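Local coordinates for uncharacterized protein (Bacillus thuringiensis serovar kurstaki, PDB 4XE8) that binds ADP as a ParM-type bacterial actin-like protein and probably polymerises into nucleotide-dependent cytoskeletal filaments that segregate plasmid DNA, at residues Ser231-Asp236 with Asp365-Val370; Lys346-Gln351 with Ala379-Leu384. The protein carries 2 engineered substitutions. All coordinates share one frame; numbering follows the deposited sequence.

Contact 1: Ser231-Asp236 with Asp365-Val370; sequences SYAIND and DKNIVV
Two neighbouring parallel strands in the five-stranded sheet of the actin-like fold meet here, with Tyr232 to Asp236 paired residue by residue with Lys366 to Val370. Four well-formed main-chain hydrogen bonds zip them together. Ala233 N donates to Lys366 O, Ala233 O receives Ile368 N (2.7 Å), Asn235 N reaches Ile368 O, and Val370 N closes the ladder on Asn235 O. Ser231 O receives only weak bonds, from Asp365 N and Lys366 N. Where the pair begins, Ser231 OG accepts a bond from Asp365 N (3.0 Å); with chi1 at 86° the hydroxyl lies between its own backbone N and carbonyl carbon, turned to meet the incoming chain.

Asn235 and Asn367 point to the same face of the sheet, where a water bridges them: it accepts from Asn235 ND2 and donates to Asn367 OD1 (2.6 Å). Asn235 ND2 also makes a weak bond to Ile368 O, while Asn235 OD1 is held by Asn244 and Asn367 ND2 by the backbone of Gly389, which together fix how both amides are turned. Helix 337-362 packs over this face, with Phe358 against Ala233 and Asn235.

As in other actin-like ATPases, the strand carrying Asp236 ends at the nucleotide: its side chain lies about 4 Å from the bound magnesium ion, and Thr403 bonds its OD2. On the face that bears Asp236, Ile234 and Ile368, Val370 CG2 crosses Asp236 at a slant, nearest OD1 (3.8 Å), and touches Ile234 CG2. Further back, Ile368 CD1 approaches the Tyr232 ring obliquely at CD2 (4.2 Å), and the other neighbour strand, 242-248, brings Phe247 against that ring.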
loop_
_atom_site.group_PDB
_atom_site.type_symbol
_atom_site.label_atom_id
_atom_site.label_comp_id
_atom_site.label_asym_id
_atom_site.label_seq_id
_atom_site.Cartn_x
_atom_site.Cartn_y
_atom_site.Cartn_z
ATOM N N SER A 231 -20.471 8.109 13.723
ATOM C CA SER A 231 -19.333 7.470 14.365
ATOM C C SER A 231 -18.997 6.187 13.616
ATOM O O SER A 231 -19.845 5.308 13.465
ATOM C CB SER A 231 -19.627 7.169 15.836
ATOM O OG SER A 231 -20.292 5.925 15.974
ATOM N N TYR A 232 -17.765 6.088 13.135
ATOM C CA TYR A 232 -17.357 4.925 12.361
ATOM C C TYR A 232 -15.911 4.551 12.638
ATOM O O TYR A 232 -15.102 5.392 13.034
ATOM C CB TYR A 232 -17.552 5.180 10.863
ATOM C CG TYR A 232 -16.737 6.335 10.322
ATOM C CD1 TYR A 232 -17.241 7.631 10.332
ATOM C CD2 TYR A 232 -15.463 6.131 9.803
ATOM C CE1 TYR A 232 -16.500 8.690 9.839
ATOM C CE2 TYR A 232 -14.715 7.185 9.310
ATOM C CZ TYR A 232 -15.239 8.462 9.330
ATOM O OH TYR A 232 -14.498 9.514 8.841
ATOM N N ALA A 233 -15.592 3.281 12.424
ATOM C CA ALA A 233 -14.223 2.814 12.548
ATOM C C ALA A 233 -13.682 2.416 11.182
ATOM O O ALA A 233 -14.375 1.766 10.399
ATOM C CB ALA A 233 -14.142 1.648 13.516
ATOM N N ILE A 234 -12.453 2.829 10.891
ATOM C CA ILE A 234 -11.759 2.360 9.701
ATOM C C ILE A 234 -10.701 1.350 10.107
ATOM O O ILE A 234 -9.764 1.679 10.836
ATOM C CB ILE A 234 -11.086 3.502 8.918
ATOM C CG1 ILE A 234 -12.056 4.659 8.695
ATOM C CG2 ILE A 234 -10.552 2.989 7.586
ATOM C CD1 ILE A 234 -11.452 5.794 7.899
ATOM N N ASN A 235 -10.857 0.116 9.643
ATOM C CA ASN A 235 -9.896 -0.932 9.944
ATOM C C ASN A 235 -9.074 -1.293 8.716
ATOM O O ASN A 235 -9.549 -1.992 7.823
ATOM C CB ASN A 235 -10.609 -2.167 10.490
ATOM C CG ASN A 235 -11.448 -1.859 11.714
ATOM O OD1 ASN A 235 -10.924 -1.698 12.818
ATOM N ND2 ASN A 235 -12.760 -1.786 11.528
ATOM N N ASP A 236 -7.840 -0.800 8.676
ATOM C CA ASP A 236 -6.949 -1.035 7.546
ATOM C C ASP A 236 -6.109 -2.282 7.797
ATOM O O ASP A 236 -5.117 -2.235 8.524
ATOM C CB ASP A 236 -6.049 0.183 7.315
ATOM C CG ASP A 236 -5.494 0.245 5.904
ATOM O OD1 ASP A 236 -5.528 -0.784 5.197
ATOM O OD2 ASP A 236 -5.023 1.329 5.501
ATOM N N ASP A 365 -21.084 3.097 15.212
ATOM C CA ASP A 365 -22.309 2.755 14.504
ATOM C C ASP A 365 -22.016 1.830 13.327
ATOM O O ASP A 365 -22.750 0.874 13.083
ATOM C CB ASP A 365 -23.015 4.022 14.023
ATOM C CG ASP A 365 -23.256 5.015 15.147
ATOM O OD1 ASP A 365 -23.332 4.585 16.318
ATOM O OD2 ASP A 365 -23.369 6.226 14.858
ATOM N N LYS A 366 -20.936 2.118 12.603
ATOM C CA LYS A 366 -20.539 1.307 11.457
ATOM C C LYS A 366 -19.048 0.982 11.496
ATOM O O LYS A 366 -18.241 1.781 11.972
ATOM C CB LYS A 366 -20.883 2.020 10.148
ATOM C CG LYS A 366 -22.376 2.149 9.872
ATOM C CD LYS A 366 -23.050 0.786 9.846
ATOM C CE LYS A 366 -24.446 0.863 9.247
ATOM N NZ LYS A 366 -24.401 0.979 7.761
ATOM N N ASN A 367 -18.687 -0.194 10.993
ATOM C CA ASN A 367 -17.291 -0.618 10.956
ATOM C C ASN A 367 -16.820 -0.889 9.535
ATOM O O ASN A 367 -17.273 -1.830 8.885
ATOM C CB ASN A 367 -17.085 -1.861 11.816
ATOM C CG ASN A 367 -17.432 -1.625 13.266
ATOM O OD1 ASN A 367 -16.564 -1.309 14.079
ATOM N ND2 ASN A 367 -18.710 -1.765 13.598
ATOM N N ILE A 368 -15.901 -0.058 9.060
ATOM C CA ILE A 368 -15.397 -0.175 7.701
ATOM C C ILE A 368 -14.084 -0.941 7.690
ATOM O O ILE A 368 -13.159 -0.618 8.436
ATOM C CB ILE A 368 -15.212 1.208 7.063
ATOM C CG1 ILE A 368 -16.519 1.998 7.169
ATOM C CG2 ILE A 368 -14.778 1.076 5.615
ATOM C CD1 ILE A 368 -16.413 3.423 6.716
ATOM N N VAL A 369 -14.013 -1.967 6.848
ATOM C CA VAL A 369 -12.849 -2.843 6.797
ATOM C C VAL A 369 -12.180 -2.773 5.427
ATOM O O VAL A 369 -12.794 -3.090 4.408
ATOM C CB VAL A 369 -13.233 -4.302 7.111
ATOM C CG1 VAL A 369 -11.989 -5.163 7.242
ATOM C CG2 VAL A 369 -14.063 -4.367 8.385
ATOM N N VAL A 370 -10.922 -2.344 5.411
ATOM C CA VAL A 370 -10.197 -2.145 4.162
ATOM C C VAL A 370 -8.805 -2.766 4.220
ATOM O O VAL A 370 -8.451 -3.427 5.198
ATOM C CB VAL A 370 -10.069 -0.646 3.823
ATOM C CG1 VAL A 370 -11.447 -0.008 3.706
ATOM C CG2 VAL A 370 -9.241 0.066 4.880
HETATM O O HOH W 1 -14.199 -2.434 14.302
#

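Contact 2: Lys346-Gln351 with Ala379-Leu384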
loop_
_atom_site.group_PDB
_atom_site.type_symbol
_atom_site.label_atom_id
_atom_site.label_comp_id
_atom_site.label_asym_id
_atom_site.label_seq_id
_atom_site.Cartn_x
_atom_site.Cartn_y
_atom_site.Cartn_z
ATOM N N LYS A 346 -7.980 -18.972 9.061
ATOM C CA LYS A 346 -7.354 -18.689 10.347
ATOM C C LYS A 346 -7.149 -17.185 10.506
ATOM O O LYS A 346 -7.410 -16.622 11.569
ATOM C CB LYS A 346 -6.022 -19.434 10.472
ATOM C CG LYS A 346 -5.283 -19.209 11.783
ATOM C CD LYS A 346 -4.147 -20.214 11.939
ATOM C CE LYS A 346 -3.250 -19.881 13.122
ATOM N NZ LYS A 346 -2.126 -18.982 12.735
ATOM N N TYR A 347 -6.694 -16.541 9.436
ATOM C CA TYR A 347 -6.538 -15.091 9.424
ATOM C C TYR A 347 -7.894 -14.406 9.537
ATOM O O TYR A 347 -8.059 -13.458 10.307
ATOM C CB TYR A 347 -5.823 -14.632 8.152
ATOM C CG TYR A 347 -5.802 -13.131 7.965
ATOM C CD1 TYR A 347 -4.922 -12.335 8.687
ATOM C CD2 TYR A 347 -6.657 -12.511 7.061
ATOM C CE1 TYR A 347 -4.898 -10.962 8.520
ATOM C CE2 TYR A 347 -6.639 -11.138 6.886
ATOM C CZ TYR A 347 -5.759 -10.369 7.618
ATOM O OH TYR A 347 -5.735 -9.003 7.448
ATOM N N ALA A 348 -8.858 -14.894 8.762
ATOM C CA ALA A 348 -10.208 -14.346 8.782
ATOM C C ALA A 348 -10.793 -14.409 10.187
ATOM O O ALA A 348 -11.201 -13.389 10.737
ATOM C CB ALA A 348 -11.098 -15.088 7.799
ATOM N N GLU A 349 -10.807 -15.608 10.764
ATOM C CA GLU A 349 -11.331 -15.823 12.110
ATOM C C GLU A 349 -10.668 -14.908 13.136
ATOM O O GLU A 349 -11.342 -14.316 13.979
ATOM C CB GLU A 349 -11.148 -17.287 12.529
ATOM C CG GLU A 349 -11.987 -18.284 11.740
ATOM C CD GLU A 349 -13.475 -18.127 11.978
ATOM O OE1 GLU A 349 -14.264 -18.479 11.076
ATOM O OE2 GLU A 349 -13.859 -17.659 13.071
ATOM N N ASP A 350 -9.346 -14.793 13.058
ATOM C CA ASP A 350 -8.605 -13.933 13.973
ATOM C C ASP A 350 -8.957 -12.467 13.752
ATOM O O ASP A 350 -9.009 -11.686 14.699
ATOM C CB ASP A 350 -7.099 -14.146 13.817
ATOM C CG ASP A 350 -6.639 -15.482 14.364
ATOM O OD1 ASP A 350 -7.448 -16.169 15.023
ATOM O OD2 ASP A 350 -5.465 -15.842 14.135
ATOM N N GLN A 351 -9.200 -12.095 12.499
ATOM C CA GLN A 351 -9.610 -10.731 12.194
ATOM C C GLN A 351 -11.048 -10.478 12.627
ATOM O O GLN A 351 -11.362 -9.401 13.134
ATOM C CB GLN A 351 -9.440 -10.430 10.702
ATOM C CG GLN A 351 -8.015 -10.058 10.302
ATOM C CD GLN A 351 -7.562 -8.715 10.878
ATOM O OE1 GLN A 351 -8.335 -8.005 11.523
ATOM N NE2 GLN A 351 -6.302 -8.367 10.641
ATOM N N ALA A 379 -12.184 -15.275 1.646
ATOM C CA ALA A 379 -12.963 -16.499 1.820
ATOM C C ALA A 379 -13.778 -16.478 3.108
ATOM O O ALA A 379 -14.914 -16.949 3.141
ATOM C CB ALA A 379 -12.047 -17.709 1.798
ATOM N N GLY A 380 -13.192 -15.923 4.162
ATOM C CA GLY A 380 -13.872 -15.815 5.437
ATOM C C GLY A 380 -14.466 -14.440 5.676
ATOM O O GLY A 380 -15.574 -14.322 6.197
ATOM N N LEU A 381 -13.737 -13.400 5.280
ATOM C CA LEU A 381 -14.124 -12.026 5.594
ATOM C C LEU A 381 -15.271 -11.490 4.737
ATOM O O LEU A 381 -15.806 -10.419 5.021
ATOM C CB LEU A 381 -12.919 -11.092 5.464
ATOM C CG LEU A 381 -11.921 -11.115 6.622
ATOM C CD1 LEU A 381 -10.759 -10.173 6.350
ATOM C CD2 LEU A 381 -12.611 -10.755 7.927
ATOM N N ARG A 382 -15.651 -12.224 3.696
ATOM C CA ARG A 382 -16.769 -11.797 2.862
ATOM C C ARG A 382 -18.092 -11.941 3.612
ATOM O O ARG A 382 -19.118 -11.401 3.189
ATOM C CB ARG A 382 -16.816 -12.589 1.557
ATOM C CG ARG A 382 -17.093 -14.073 1.724
ATOM C CD ARG A 382 -17.386 -14.711 0.378
ATOM N NE ARG A 382 -16.876 -16.074 0.287
ATOM C CZ ARG A 382 -16.786 -16.760 -0.848
ATOM N NH1 ARG A 382 -17.176 -16.208 -1.990
ATOM N NH2 ARG A 382 -16.310 -17.997 -0.842
ATOM N N ASP A 383 -18.065 -12.666 4.728
ATOM C CA ASP A 383 -19.237 -12.806 5.589
ATOM C C ASP A 383 -19.666 -11.454 6.154
ATOM O O ASP A 383 -20.813 -11.279 6.567
ATOM C CB ASP A 383 -18.953 -13.780 6.737
ATOM C CG ASP A 383 -18.671 -15.191 6.256
ATOM O OD1 ASP A 383 -19.031 -15.518 5.105
ATOM O OD2 ASP A 383 -18.092 -15.976 7.036
ATOM N N LEU A 384 -18.737 -10.503 6.170
ATOM C CA LEU A 384 -18.993 -9.173 6.713
ATOM C C LEU A 384 -19.976 -8.385 5.852
ATOM O O LEU A 384 -20.571 -7.411 6.312
ATOM C CB LEU A 384 -17.683 -8.396 6.856
ATOM C CG LEU A 384 -16.960 -8.467 8.203
ATOM C CD1 LEU A 384 -16.968 -9.877 8.761
ATOM C CD2 LEU A 384 -15.532 -7.959 8.061
#
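A small, buried contact without hydrogen bonds between the segments joins the long helix 337-362 to the short helix 378-381 and the 3-10 turn that follows it, beside the nucleotide site. Ala348 meets Gly380 where the two backbones come nearest, their CA atoms 5.2 Å apart. The methyl of Ala348 points toward the other segment and rests on Gly380 CA (CB to CA 3.7 Å). Gly380 has no side chain, and its bare CA lets the Ala348 methyl settle directly on the backbone.

Leu381 is the other half of the joint. Its CG sits beside the backbone N, anti to the carbonyl carbon (chi1 -78°), which swings the isobutyl group across to the long helix. There CG lies 4.2 Å from Ala348 CB, while the two methyls part to different neighbours: CD1 meets Tyr347 CE2 obliquely at 4.3 Å, and CD2 reaches Gln351 CB at 4.2 Å. The leucine thus spans one turn of the helix, from Tyr347 to Gln351, and also touches Leu237.

Within that turn Gln351 CG lies over one face of the Tyr347 ring, 3.5 Å above its plane and offset toward the rim. Tyr267 and Phe376 each meet the same ring edge-to-face, so the phenol is wedged among aromatic neighbours. Gln351 NE2 is tied to Ser242 OG, which helps to fix the amide end. With the Tyr347 side chain about 6 Å from the bound ADP, this helix-helix packing probably belongs to the second shell of the nucleotide pocket in the actin-like fold.

Contact 1 and contact 2 lie about 15 Å apart, centre to centre, on the same side of the chain's centre. Their segments alternate along the chain: helix 337-362, which carries half of contact 2, leads into strand 366-370 of contact 1, and the short helix 378-381 follows that strand. The two contacts touch where Val369 CG2 packs on Leu384 CD2 at 3.9 Å. Both also border the nucleotide, but in different ways. Contact 1 brings the side chain of Asp236 to about 5 Å from ADP and beside the magnesium ion, whereas the side chain of Tyr347 in contact 2 is near the ADP yet about 10 Å from the metal.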